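Local coordinates for galactose-binding-like protein (Bacteroides thetaiotaomicron, PDB 7M1B) that is of unknown function but, as a SusE-like protein with a galactose-binding-like domain, probably binds carbohydrate and may also help to degrade it, at residues 227-231 / 241-245; 269-275 / 371-377; 281-285 / 333-338; 315-319 / 340-344. Residue numbers count along the deposited sequence, not the author numbering.

Contact 1: residues 227-231 / 241-245; sequences TLESL and WNYAH. With EDO (1,2-ethanediol), chain B.
A side-chain amide reaches across to the backbone of a 3-10 segment here: N242 ND2 donates to S230 O at 2.9 Å (158°), the one hydrogen bond between the two segments. Build 228-231 as the start of a 3-10 segment, held by S230 N to T227 O (2.9 Å) and L231 N to L228 O (3.0 Å). T227 before it is extended, and its p rotamer brings OG1 to within 3.1 Å of E229 N, an ST turn. Across from it, N242 to H245 run extended, becoming a strand at 244-245, with the CA atoms of L228 and A244 5.1 Å apart. The A244 methyl points at the 3-10 segment and its CB packs on T227 O (3.4 Å), L228 CA (3.9 Å) and L231 CD2 (3.7 Å, rotamer m, t). N242 takes chi1 t to deliver its amide, while S230 CB sits 3.2 Å from Y243 O and S230 OG bonds H226. The CB atoms of Y243 and H245 point away; H245 NE2 makes a weak 3.1 Å hydrogen bond to O2 of an ethanediol, probably from the crystallisation liquor. This is a loop packed against a short strand (244-245) that pairs with strand 370-380 in a galactose-binding-like beta-sandwich.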
loop_
_atom_site.group_PDB
_atom_site.type_symbol
_atom_site.label_atom_id
_atom_site.label_comp_id
_atom_site.label_asym_id
_atom_site.label_seq_id
_atom_site.Cartn_x
_atom_site.Cartn_y
_atom_site.Cartn_z
ATOM N N THR A 227 19.239 -12.925 1.677
ATOM C CA THR A 227 18.206 -13.135 0.676
ATOM C C THR A 227 17.079 -12.139 0.853
ATOM O O THR A 227 16.975 -11.431 1.857
ATOM C CB THR A 227 17.632 -14.562 0.621
ATOM O OG1 THR A 227 16.715 -14.674 1.729
ATOM C CG2 THR A 227 18.705 -15.614 0.628
ATOM N N LEU A 228 16.156 -12.071 -0.128
ATOM C CA LEU A 228 15.005 -11.205 0.063
ATOM C C LEU A 228 14.267 -11.475 1.366
ATOM O O LEU A 228 13.692 -10.564 1.954
ATOM C CB LEU A 228 14.079 -11.326 -1.180
ATOM C CG LEU A 228 12.957 -10.278 -1.250
ATOM C CD1 LEU A 228 13.468 -8.871 -1.315
ATOM C CD2 LEU A 228 12.056 -10.608 -2.420
ATOM N N GLU A 229 14.273 -12.759 1.819
ATOM C CA GLU A 229 13.510 -13.092 3.023
ATOM C C GLU A 229 14.116 -12.453 4.276
ATOM O O GLU A 229 13.400 -12.305 5.282
ATOM C CB GLU A 229 13.474 -14.622 3.201
ATOM C CG GLU A 229 12.353 -15.075 4.091
ATOM C CD GLU A 229 12.523 -16.530 4.474
ATOM O OE1 GLU A 229 13.013 -17.358 3.591
ATOM O OE2 GLU A 229 12.031 -16.843 5.596
ATOM N N SER A 230 15.359 -11.923 4.237
ATOM C CA SER A 230 15.912 -11.134 5.319
ATOM C C SER A 230 15.084 -9.906 5.623
ATOM O O SER A 230 15.154 -9.356 6.735
ATOM C CB SER A 230 17.320 -10.740 4.900
ATOM O OG SER A 230 18.186 -11.882 4.927
ATOM N N LEU A 231 14.258 -9.428 4.652
ATOM C CA LEU A 231 13.440 -8.272 4.994
ATOM C C LEU A 231 12.318 -8.585 5.979
ATOM O O LEU A 231 11.676 -7.651 6.504
ATOM C CB LEU A 231 12.798 -7.624 3.759
ATOM C CG LEU A 231 13.796 -7.197 2.653
ATOM C CD1 LEU A 231 12.946 -6.505 1.547
ATOM C CD2 LEU A 231 14.828 -6.182 3.268
ATOM N N TRP A 241 22.892 -4.925 11.304
ATOM C CA TRP A 241 23.648 -5.283 10.075
ATOM C C TRP A 241 22.755 -6.078 9.102
ATOM O O TRP A 241 23.232 -6.658 8.095
ATOM C CB TRP A 241 24.953 -6.072 10.423
ATOM C CG TRP A 241 26.157 -5.181 10.204
ATOM C CD1 TRP A 241 27.099 -5.316 9.201
ATOM C CD2 TRP A 241 26.546 -4.012 10.953
ATOM N NE1 TRP A 241 28.004 -4.310 9.310
ATOM C CE2 TRP A 241 27.680 -3.482 10.336
ATOM C CE3 TRP A 241 25.969 -3.314 12.036
ATOM C CZ2 TRP A 241 28.346 -2.359 10.817
ATOM C CZ3 TRP A 241 26.591 -2.160 12.492
ATOM C CH2 TRP A 241 27.760 -1.690 11.866
ATOM N N ASN A 242 21.433 -6.137 9.349
ATOM C CA ASN A 242 20.595 -6.954 8.460
ATOM C C ASN A 242 20.242 -6.217 7.160
ATOM O O ASN A 242 20.203 -4.983 7.112
ATOM C CB ASN A 242 19.246 -7.121 9.167
ATOM C CG ASN A 242 18.364 -8.153 8.477
ATOM O OD1 ASN A 242 18.816 -9.247 8.179
ATOM N ND2 ASN A 242 17.187 -7.767 8.008
ATOM N N TYR A 243 20.103 -7.004 6.072
ATOM C CA TYR A 243 19.631 -6.350 4.853
ATOM C C TYR A 243 19.276 -7.462 3.862
ATOM O O TYR A 243 19.589 -8.615 4.068
ATOM C CB TYR A 243 20.807 -5.593 4.164
ATOM C CG TYR A 243 22.111 -6.362 4.064
ATOM C CD1 TYR A 243 22.339 -7.349 3.061
ATOM C CD2 TYR A 243 23.168 -6.085 4.927
ATOM C CE1 TYR A 243 23.530 -8.075 2.996
ATOM C CE2 TYR A 243 24.346 -6.802 4.883
ATOM C CZ TYR A 243 24.565 -7.736 3.867
ATOM O OH TYR A 243 25.731 -8.415 3.900
ATOM N N ALA A 244 18.504 -7.074 2.833
ATOM C CA ALA A 244 18.505 -7.810 1.553
ATOM C C ALA A 244 19.200 -6.880 0.554
ATOM O O ALA A 244 18.903 -5.664 0.473
ATOM C CB ALA A 244 17.094 -8.120 1.069
ATOM N N HIS A 245 20.104 -7.424 -0.258
ATOM C CA HIS A 245 21.044 -6.592 -1.033
ATOM C C HIS A 245 21.050 -7.078 -2.469
ATOM O O HIS A 245 21.146 -8.285 -2.711
ATOM C CB HIS A 245 22.470 -6.830 -0.460
ATOM C CG HIS A 245 23.472 -5.790 -0.854
ATOM N ND1 HIS A 245 23.874 -5.563 -2.183
ATOM C CD2 HIS A 245 24.223 -4.961 -0.099
ATOM C CE1 HIS A 245 24.791 -4.587 -2.175
ATOM N NE2 HIS A 245 25.072 -4.264 -0.908
HETATM C C1 EDO B . 27.801 -5.467 3.090
HETATM O O1 EDO B . 28.131 -4.378 3.945
HETATM C C2 EDO B . 26.786 -5.042 2.089
HETATM O O2 EDO B . 26.886 -3.684 1.560
#

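Contact 2: residues 269-275 / 371-377; sequences SRFTSWQ and MQQLWFY
This is an antiparallel strand pair in the main beta-sheet of the galactose-binding-like domain: the axes of strands 269-274 and 373-377 approach to 4.7 Å, with N-to-C directions at 168°. R270-Y377, T272-W375 and W274-Q373 are hydrogen-bonded pairs; F271-F376 and S273-L374 are non-hydrogen-bonded. T272 N to W375 O and W375 N to T272 O are both 2.9 Å, as are Y377 N to R270 O and W274 N to Q373 O. A classic beta bulge disturbs each end: S269 and R270 both face Y377 (S269 N to Y377 O 3.0 Å), and Q372 and Q373 both face W274, whose O accepts from Q372 N (2.8 Å) and Q373 N (3.3 Å).

One face carries F271, S273, L374 and F376. F271 (chi1 p) sets its CB 3.8 Å from the F376 ring centroid, a CH-pi contact. On the other face, the R270 guanidinium lies flat on Y377, its CZ 3.8 Å from the ring centroid, a cation-pi stack; R270 NE also pairs with E202. The edge of W274 meets the face of W375 (both chi1 m; W274 CH2 to W375 CD2 3.7 Å), a T-shaped pair. Water 1 joins T272 OG1 (2.8 Å), also hydrogen-bonded to E342, to Y377 OH (2.5 Å). F271, L374 and F376 pack inward on V294, F260 and F357, as in the core of the jelly-roll beta-sandwich of galactose-binding-like domains.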
loop_
_atom_site.group_PDB
_atom_site.type_symbol
_atom_site.label_atom_id
_atom_site.label_comp_id
_atom_site.label_asym_id
_atom_site.label_seq_id
_atom_site.Cartn_x
_atom_site.Cartn_y
_atom_site.Cartn_z
ATOM N N SER A 269 -3.608 -2.514 4.982
ATOM C CA SER A 269 -3.777 -1.185 5.536
ATOM C C SER A 269 -2.560 -0.306 5.285
ATOM O O SER A 269 -2.697 0.805 4.820
ATOM C CB SER A 269 -4.164 -1.181 6.993
ATOM O OG SER A 269 -3.176 -1.910 7.760
ATOM N N ARG A 270 -1.397 -0.765 5.710
ATOM C CA ARG A 270 -0.193 0.063 5.629
ATOM C C ARG A 270 1.034 -0.833 5.807
ATOM O O ARG A 270 0.890 -2.035 6.089
ATOM C CB ARG A 270 -0.280 1.040 6.824
ATOM C CG ARG A 270 -0.156 0.373 8.189
ATOM C CD ARG A 270 -0.418 1.401 9.330
ATOM N NE ARG A 270 -0.204 0.803 10.657
ATOM C CZ ARG A 270 0.944 0.650 11.346
ATOM N NH1 ARG A 270 2.115 1.063 10.880
ATOM N NH2 ARG A 270 0.890 0.060 12.529
ATOM N N PHE A 271 2.220 -0.293 5.492
ATOM C CA PHE A 271 3.429 -1.032 5.813
ATOM C C PHE A 271 4.481 -0.047 6.312
ATOM O O PHE A 271 4.351 1.169 6.158
ATOM C CB PHE A 271 3.912 -1.823 4.572
ATOM C CG PHE A 271 4.478 -1.008 3.425
ATOM C CD1 PHE A 271 3.644 -0.347 2.500
ATOM C CD2 PHE A 271 5.850 -0.753 3.363
ATOM C CE1 PHE A 271 4.190 0.419 1.460
ATOM C CE2 PHE A 271 6.388 0.006 2.320
ATOM C CZ PHE A 271 5.559 0.665 1.395
ATOM N N THR A 272 5.499 -0.621 6.966
ATOM C CA THR A 272 6.623 0.142 7.497
ATOM C C THR A 272 7.887 -0.385 6.805
ATOM O O THR A 272 8.045 -1.614 6.628
ATOM C CB THR A 272 6.834 -0.010 9.009
ATOM O OG1 THR A 272 5.561 0.286 9.583
ATOM C CG2 THR A 272 7.887 0.916 9.569
ATOM N N SER A 273 8.767 0.540 6.355
ATOM C CA SER A 273 9.958 0.183 5.564
ATOM C C SER A 273 11.176 0.739 6.301
ATOM O O SER A 273 11.172 1.887 6.795
ATOM C CB SER A 273 9.861 0.901 4.192
ATOM O OG SER A 273 11.005 0.558 3.454
ATOM N N TRP A 274 12.196 -0.123 6.505
ATOM C CA TRP A 274 13.473 0.339 7.021
ATOM C C TRP A 274 14.591 0.197 6.014
ATOM O O TRP A 274 14.702 -0.843 5.382
ATOM C CB TRP A 274 13.910 -0.492 8.242
ATOM C CG TRP A 274 13.091 -0.189 9.468
ATOM C CD1 TRP A 274 13.495 0.604 10.502
ATOM C CD2 TRP A 274 11.859 -0.808 9.865
ATOM N NE1 TRP A 274 12.592 0.528 11.539
ATOM C CE2 TRP A 274 11.575 -0.328 11.168
ATOM C CE3 TRP A 274 10.939 -1.675 9.245
ATOM C CZ2 TRP A 274 10.394 -0.681 11.860
ATOM C CZ3 TRP A 274 9.814 -2.075 9.963
ATOM C CH2 TRP A 274 9.538 -1.571 11.240
ATOM N N GLN A 275 15.404 1.279 5.903
ATOM C CA GLN A 275 16.599 1.259 5.079
ATOM C C GLN A 275 17.734 0.503 5.808
ATOM O O GLN A 275 17.785 0.469 7.046
ATOM C CB GLN A 275 17.131 2.693 4.870
ATOM C CG GLN A 275 16.183 3.528 3.985
ATOM C CD GLN A 275 16.652 4.967 4.010
ATOM O OE1 GLN A 275 17.841 5.263 3.862
ATOM N NE2 GLN A 275 15.690 5.865 4.173
ATOM N N MET A 371 17.730 -2.951 1.177
ATOM C CA MET A 371 16.825 -2.509 2.272
ATOM C C MET A 371 17.016 -3.363 3.506
ATOM O O MET A 371 17.635 -4.388 3.435
ATOM C CB MET A 371 15.389 -2.594 1.778
ATOM C CG MET A 371 15.078 -1.383 0.799
ATOM S SD MET A 371 15.419 0.430 1.329
ATOM C CE MET A 371 13.974 0.620 2.371
ATOM N N GLN A 372 16.376 -2.967 4.646
ATOM C CA GLN A 372 16.667 -3.698 5.898
ATOM C C GLN A 372 15.438 -4.520 6.300
ATOM O O GLN A 372 15.578 -5.614 6.860
ATOM C CB GLN A 372 16.950 -2.706 7.059
ATOM C CG GLN A 372 17.369 -3.334 8.372
ATOM C CD GLN A 372 17.566 -2.196 9.348
ATOM O OE1 GLN A 372 16.603 -1.710 9.990
ATOM N NE2 GLN A 372 18.808 -1.775 9.533
ATOM N N GLN A 373 14.227 -3.981 6.131
ATOM C CA GLN A 373 13.050 -4.644 6.764
ATOM C C GLN A 373 11.758 -4.094 6.169
ATOM O O GLN A 373 11.705 -2.886 5.879
ATOM C CB GLN A 373 13.078 -4.431 8.294
ATOM C CG GLN A 373 12.165 -5.411 9.045
ATOM C CD GLN A 373 12.703 -6.815 9.346
ATOM O OE1 GLN A 373 11.948 -7.652 9.821
ATOM N NE2 GLN A 373 13.843 -7.206 8.790
ATOM N N LEU A 374 10.703 -4.957 6.077
ATOM C CA LEU A 374 9.370 -4.480 5.635
ATOM C C LEU A 374 8.324 -5.193 6.496
ATOM O O LEU A 374 8.421 -6.442 6.633
ATOM C CB LEU A 374 9.087 -4.940 4.210
ATOM C CG LEU A 374 9.938 -4.306 3.134
ATOM C CD1 LEU A 374 9.610 -4.964 1.790
ATOM C CD2 LEU A 374 9.630 -2.798 3.098
ATOM N N TRP A 375 7.543 -4.411 7.255
ATOM C CA TRP A 375 6.447 -5.017 8.003
ATOM C C TRP A 375 5.119 -4.585 7.403
ATOM O O TRP A 375 4.908 -3.406 7.238
ATOM C CB TRP A 375 6.503 -4.577 9.471
ATOM C CG TRP A 375 7.627 -5.172 10.275
ATOM C CD1 TRP A 375 8.608 -6.003 9.804
ATOM C CD2 TRP A 375 7.915 -4.860 11.648
ATOM N NE1 TRP A 375 9.468 -6.285 10.838
ATOM C CE2 TRP A 375 9.068 -5.590 11.978
ATOM C CE3 TRP A 375 7.258 -4.113 12.670
ATOM C CZ2 TRP A 375 9.636 -5.542 13.265
ATOM C CZ3 TRP A 375 7.835 -4.106 13.929
ATOM C CH2 TRP A 375 9.009 -4.803 14.246
ATOM N N PHE A 376 4.204 -5.549 7.170
ATOM C CA PHE A 376 2.914 -5.263 6.522
ATOM C C PHE A 376 1.800 -5.400 7.573
ATOM O O PHE A 376 1.869 -6.301 8.409
ATOM C CB PHE A 376 2.667 -6.220 5.367
ATOM C CG PHE A 376 3.329 -5.776 4.086
ATOM C CD1 PHE A 376 4.674 -5.517 4.007
ATOM C CD2 PHE A 376 2.519 -5.459 2.980
ATOM C CE1 PHE A 376 5.198 -5.059 2.798
ATOM C CE2 PHE A 376 3.059 -5.025 1.785
ATOM C CZ PHE A 376 4.383 -4.689 1.760
ATOM N N TYR A 377 0.776 -4.579 7.428
ATOM C CA TYR A 377 -0.343 -4.582 8.348
ATOM C C TYR A 377 -1.613 -4.750 7.566
ATOM O O TYR A 377 -1.706 -4.215 6.466
ATOM C CB TYR A 377 -0.432 -3.297 9.185
ATOM C CG TYR A 377 0.747 -3.134 10.126
ATOM C CD1 TYR A 377 1.959 -2.606 9.648
ATOM C CD2 TYR A 377 0.686 -3.556 11.442
ATOM C CE1 TYR A 377 3.072 -2.490 10.468
ATOM C CE2 TYR A 377 1.784 -3.435 12.290
ATOM C CZ TYR A 377 2.974 -2.897 11.797
ATOM O OH TYR A 377 4.058 -2.752 12.624
HETATM O O HOH W 1 5.617 -0.790 12.205
HETATM O O HOH W 2 16.974 1.124 9.566
#

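Contact 3: residues 281-285 / 333-338; sequences SYYYR and DITYAS
The first segment makes a type II beta turn from Y282 to R285, with Y283 at phi/psi -59/145 and Y284 at 62/32; the second is helical throughout, 333-338 forming the end of helix 331-338. The closest CA pair is Y283-I334 at 7.0 Å, so side chains fill the gap and no hydrogen bond crosses it. It is a turn-on-helix packing among the loops of the galactose-binding-like domain, where the two middle residues of the turn both aim at the helix with chi1 m. A337 meets both rings: its CB lies 3.6 Å from the centroid of the Y283 ring, almost on the normal, as a CH-pi contact, and 4.1 Å from Y284 CE2. Y283 CE2 also reaches I334 CG2 (4.1 Å). Y284 CE2 lies 3.9 Å from D333 CB, and Y284 OH, hydrogen-bonded to I319 O, comes 3.4 Å from Y336 CD2. At the far end of the other ring, Y283 OH sits tight on S338, 3.1 Å from its CA and 3.2 Å from its CB.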
loop_
_atom_site.group_PDB
_atom_site.type_symbol
_atom_site.label_atom_id
_atom_site.label_comp_id
_atom_site.label_asym_id
_atom_site.label_seq_id
_atom_site.Cartn_x
_atom_site.Cartn_y
_atom_site.Cartn_z
ATOM N N SER A 281 25.351 5.459 8.768
ATOM C CA SER A 281 25.979 6.194 7.678
ATOM C C SER A 281 25.467 5.735 6.311
ATOM O O SER A 281 25.666 6.422 5.325
ATOM C CB SER A 281 27.483 6.089 7.715
ATOM O OG SER A 281 27.873 4.752 7.503
ATOM N N TYR A 282 24.785 4.589 6.257
ATOM C CA TYR A 282 24.257 4.062 4.994
ATOM C C TYR A 282 22.872 4.575 4.629
ATOM O O TYR A 282 22.338 4.254 3.566
ATOM C CB TYR A 282 24.304 2.536 4.969
ATOM C CG TYR A 282 25.700 2.080 4.689
ATOM C CD1 TYR A 282 26.609 1.887 5.749
ATOM C CD2 TYR A 282 26.073 1.663 3.409
ATOM C CE1 TYR A 282 27.912 1.461 5.485
ATOM C CE2 TYR A 282 27.387 1.310 3.117
ATOM C CZ TYR A 282 28.288 1.113 4.184
ATOM O OH TYR A 282 29.582 0.705 3.911
ATOM N N TYR A 283 22.236 5.287 5.567
ATOM C CA TYR A 283 20.947 5.854 5.202
ATOM C C TYR A 283 21.042 6.796 4.001
ATOM O O TYR A 283 22.011 7.564 3.807
ATOM C CB TYR A 283 20.265 6.549 6.406
ATOM C CG TYR A 283 19.810 5.643 7.519
ATOM C CD1 TYR A 283 19.157 4.433 7.249
ATOM C CD2 TYR A 283 19.962 6.026 8.860
ATOM C CE1 TYR A 283 18.711 3.616 8.294
ATOM C CE2 TYR A 283 19.497 5.218 9.915
ATOM C CZ TYR A 283 18.809 4.057 9.621
ATOM O OH TYR A 283 18.387 3.217 10.627
ATOM N N TYR A 284 19.993 6.751 3.200
ATOM C CA TYR A 284 19.746 7.699 2.108
ATOM C C TYR A 284 20.874 7.623 1.054
ATOM O O TYR A 284 21.210 8.628 0.425
ATOM C CB TYR A 284 19.602 9.120 2.691
ATOM C CG TYR A 284 18.342 9.233 3.507
ATOM C CD1 TYR A 284 17.085 9.243 2.908
ATOM C CD2 TYR A 284 18.453 9.352 4.867
ATOM C CE1 TYR A 284 15.920 9.337 3.670
ATOM C CE2 TYR A 284 17.299 9.424 5.651
ATOM C CZ TYR A 284 16.043 9.475 5.038
ATOM O OH TYR A 284 14.885 9.541 5.764
ATOM N N ARG A 285 21.436 6.430 0.889
ATOM C CA ARG A 285 22.411 6.153 -0.179
ATOM C C ARG A 285 22.609 4.627 -0.196
ATOM O O ARG A 285 21.913 3.892 0.528
ATOM C CB ARG A 285 23.758 6.833 0.154
ATOM C CG ARG A 285 24.546 6.296 1.359
ATOM C CD ARG A 285 25.938 6.930 1.611
ATOM N NE ARG A 285 26.772 6.240 2.641
ATOM C CZ ARG A 285 27.757 5.328 2.470
ATOM N NH1 ARG A 285 28.080 4.922 1.245
ATOM N NH2 ARG A 285 28.409 4.825 3.536
ATOM N N ASP A 333 17.503 13.078 10.146
ATOM C CA ASP A 333 17.434 12.043 9.111
ATOM C C ASP A 333 17.693 10.655 9.715
ATOM O O ASP A 333 16.963 9.671 9.369
ATOM C CB ASP A 333 18.498 12.276 8.038
ATOM C CG ASP A 333 18.262 13.518 7.172
ATOM O OD1 ASP A 333 17.093 13.969 7.054
ATOM O OD2 ASP A 333 19.311 14.030 6.577
ATOM N N ILE A 334 18.723 10.536 10.528
ATOM C CA ILE A 334 19.126 9.216 11.047
ATOM C C ILE A 334 18.123 8.667 12.068
ATOM O O ILE A 334 17.692 7.512 11.982
ATOM C CB ILE A 334 20.538 9.355 11.622
ATOM C CG1 ILE A 334 21.557 9.529 10.481
ATOM C CG2 ILE A 334 20.830 8.116 12.483
ATOM C CD1 ILE A 334 22.898 10.053 10.951
ATOM N N THR A 335 17.656 9.512 12.974
ATOM C CA THR A 335 16.596 9.114 13.872
ATOM C C THR A 335 15.350 8.701 13.081
ATOM O O THR A 335 14.722 7.672 13.396
ATOM C CB THR A 335 16.325 10.259 14.869
ATOM O OG1 THR A 335 17.551 10.525 15.556
ATOM C CG2 THR A 335 15.242 9.942 15.884
ATOM N N TYR A 336 14.886 9.568 12.175
ATOM C CA TYR A 336 13.697 9.296 11.376
ATOM C C TYR A 336 13.792 7.941 10.662
ATOM O O TYR A 336 12.852 7.132 10.699
ATOM C CB TYR A 336 13.427 10.456 10.412
ATOM C CG TYR A 336 12.271 10.320 9.449
ATOM C CD1 TYR A 336 10.966 10.622 9.809
ATOM C CD2 TYR A 336 12.484 9.802 8.171
ATOM C CE1 TYR A 336 9.922 10.510 8.886
ATOM C CE2 TYR A 336 11.475 9.712 7.223
ATOM C CZ TYR A 336 10.172 9.992 7.609
ATOM O OH TYR A 336 9.200 9.863 6.647
ATOM N N ALA A 337 14.884 7.723 9.927
ATOM C CA ALA A 337 14.926 6.473 9.186
ATOM C C ALA A 337 15.003 5.274 10.124
ATOM O O ALA A 337 14.429 4.230 9.787
ATOM C CB ALA A 337 16.178 6.506 8.298
ATOM N N SER A 338 15.725 5.409 11.242
ATOM C CA SER A 338 15.895 4.240 12.097
ATOM C C SER A 338 14.552 3.801 12.733
ATOM O O SER A 338 14.452 2.651 13.196
ATOM C CB SER A 338 16.963 4.530 13.165
ATOM O OG SER A 338 16.404 5.440 14.186
#

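Contact 4: residues 315-319 / 340-344; sequences DCESI and GEEFE
Start at G340, which leaves helix 331-338 with positive phi (93/133); a CB here would jam against the preceding carbonyl O. The chain then extends as strand 341-344. E341 points at the other segment, and its carboxylate reaches across (chi1 m, chi2 t): S318 OG, with chi1 t, donates to E341 OE2 at 2.5 Å. Water 4 gives to E341 OE2 (2.7 Å) and accepts from I319 N (3.0 Å). E341 OE1 and S318 OG have further partners in Q275 and H363, so the pair belongs to a small polar cluster. E342 is out of reach and bonds T272. F343 (chi1 m) fills the gap: its CD1 lies 3.8 Å from C316 CB, the C316 sulfur SG sits obliquely 4.7 Å from the ring centroid, and the ring edge meets E317 O (F343 CE1 3.4 Å). W292 packs edge-to-face with the same ring. At the end of the strand, E344 O (2.9 Å) and D315 O (3.0 Å) both accept from water 3.

The nearest CA pairs, C316-F343 at 6.8 Å and S318-E341 at 7.1 Å, run in antiparallel order, yet no direct backbone hydrogen bond joins the segments. These are two strands of the curled antiparallel sheet that do not pair directly but are joined by F343 packing and the S318-E341 bond, in the beta-sandwich of the galactose-binding-like domain.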
loop_
_atom_site.group_PDB
_atom_site.type_symbol
_atom_site.label_atom_id
_atom_site.label_comp_id
_atom_site.label_asym_id
_atom_site.label_seq_id
_atom_site.Cartn_x
_atom_site.Cartn_y
_atom_site.Cartn_z
ATOM N N ASP A 315 1.476 4.287 -4.139
ATOM C CA ASP A 315 2.609 5.071 -4.603
ATOM C C ASP A 315 3.305 5.540 -3.344
ATOM O O ASP A 315 2.647 6.007 -2.365
ATOM C CB ASP A 315 2.130 6.305 -5.367
ATOM C CG ASP A 315 1.433 5.956 -6.665
ATOM O OD1 ASP A 315 2.069 5.340 -7.554
ATOM O OD2 ASP A 315 0.298 6.387 -6.807
ATOM N N CYS A 316 4.637 5.452 -3.377
ATOM C CA CYS A 316 5.370 5.675 -2.157
ATOM C C CYS A 316 6.591 6.538 -2.414
ATOM O O CYS A 316 7.319 6.274 -3.389
ATOM C CB CYS A 316 5.876 4.355 -1.576
ATOM S SG CYS A 316 4.594 3.122 -1.242
ATOM N N GLU A 317 6.876 7.435 -1.485
ATOM C CA GLU A 317 8.136 8.209 -1.515
ATOM C C GLU A 317 8.773 8.259 -0.132
ATOM O O GLU A 317 8.175 8.764 0.829
ATOM C CB GLU A 317 7.876 9.625 -2.085
ATOM C CG GLU A 317 9.178 10.446 -2.060
ATOM C CD GLU A 317 9.163 11.768 -2.782
ATOM O OE1 GLU A 317 8.080 12.117 -3.242
ATOM O OE2 GLU A 317 10.199 12.438 -2.886
ATOM N N SER A 318 10.008 7.728 -0.036
ATOM C CA SER A 318 10.808 7.851 1.179
ATOM C C SER A 318 11.342 9.281 1.246
ATOM O O SER A 318 12.037 9.736 0.332
ATOM C CB SER A 318 11.931 6.846 1.102
ATOM O OG SER A 318 12.925 7.070 2.115
ATOM N N ILE A 319 11.003 9.990 2.336
ATOM C CA ILE A 319 11.415 11.377 2.574
ATOM C C ILE A 319 12.724 11.421 3.361
ATOM O O ILE A 319 12.900 10.685 4.351
ATOM C CB ILE A 319 10.274 12.125 3.310
ATOM C CG1 ILE A 319 9.018 12.191 2.422
ATOM C CG2 ILE A 319 10.732 13.535 3.641
ATOM C CD1 ILE A 319 9.262 12.598 0.993
ATOM N N GLY A 340 11.671 3.631 11.201
ATOM C CA GLY A 340 10.795 2.977 10.226
ATOM C C GLY A 340 9.922 4.032 9.527
ATOM O O GLY A 340 9.280 4.883 10.147
ATOM N N GLU A 341 9.860 3.920 8.214
ATOM C CA GLU A 341 9.089 4.853 7.336
ATOM C C GLU A 341 7.729 4.249 7.031
ATOM O O GLU A 341 7.602 3.096 6.567
ATOM C CB GLU A 341 9.969 5.122 6.133
ATOM C CG GLU A 341 11.236 5.878 6.492
ATOM C CD GLU A 341 12.135 5.973 5.273
ATOM O OE1 GLU A 341 13.047 5.221 5.165
ATOM O OE2 GLU A 341 11.761 6.808 4.363
ATOM N N GLU A 342 6.681 5.054 7.266
ATOM C CA GLU A 342 5.332 4.516 7.222
ATOM C C GLU A 342 4.622 4.905 5.927
ATOM O O GLU A 342 4.709 6.068 5.495
ATOM C CB GLU A 342 4.537 5.173 8.395
ATOM C CG GLU A 342 5.235 5.021 9.730
ATOM C CD GLU A 342 5.218 3.646 10.339
ATOM O OE1 GLU A 342 5.714 3.537 11.488
ATOM O OE2 GLU A 342 4.724 2.682 9.684
ATOM N N PHE A 343 3.918 3.930 5.325
ATOM C CA PHE A 343 3.174 4.187 4.100
ATOM C C PHE A 343 1.785 3.556 4.177
ATOM O O PHE A 343 1.661 2.399 4.553
ATOM C CB PHE A 343 3.911 3.567 2.877
ATOM C CG PHE A 343 5.299 4.146 2.729
ATOM C CD1 PHE A 343 5.455 5.376 2.104
ATOM C CD2 PHE A 343 6.402 3.613 3.377
ATOM C CE1 PHE A 343 6.713 5.965 2.004
ATOM C CE2 PHE A 343 7.657 4.190 3.271
ATOM C CZ PHE A 343 7.812 5.396 2.635
ATOM N N GLU A 344 0.738 4.256 3.682
ATOM C CA GLU A 344 -0.621 3.737 3.748
ATOM C C GLU A 344 -1.025 3.256 2.355
ATOM O O GLU A 344 -0.488 3.725 1.326
ATOM C CB GLU A 344 -1.640 4.819 4.147
ATOM C CG GLU A 344 -1.266 5.537 5.411
ATOM C CD GLU A 344 -2.358 6.414 5.952
ATOM O OE1 GLU A 344 -3.287 6.671 5.217
ATOM O OE2 GLU A 344 -2.249 6.811 7.116
HETATM O O HOH W 3 1.914 5.049 0.406
HETATM O O HOH W 4 9.632 8.528 4.511
#

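How the contacts relate
Along the chain contact 1 comes first, complete before contact 2 opens; the segments of contacts 3 and 4 then alternate between the two strands of contact 2. That strand pair is the shared element: its centre lies 9 Å from contact 4, 12 Å from contact 1 and 15 Å from contact 3, and it touches all three. Strand 256-274 borders 341-344 of contact 4, strand 370-380 borders 244-245 of contact 1, and Q275 of contact 2 meets Y284 of contact 3. Contacts 1 and 3 stay about 7 Å apart at their nearest atoms. All four therefore belong to one beta-sandwich domain, contact 1 joining a 3-10 segment to a short strand of the sheet, and contact 3 a turn to a helix.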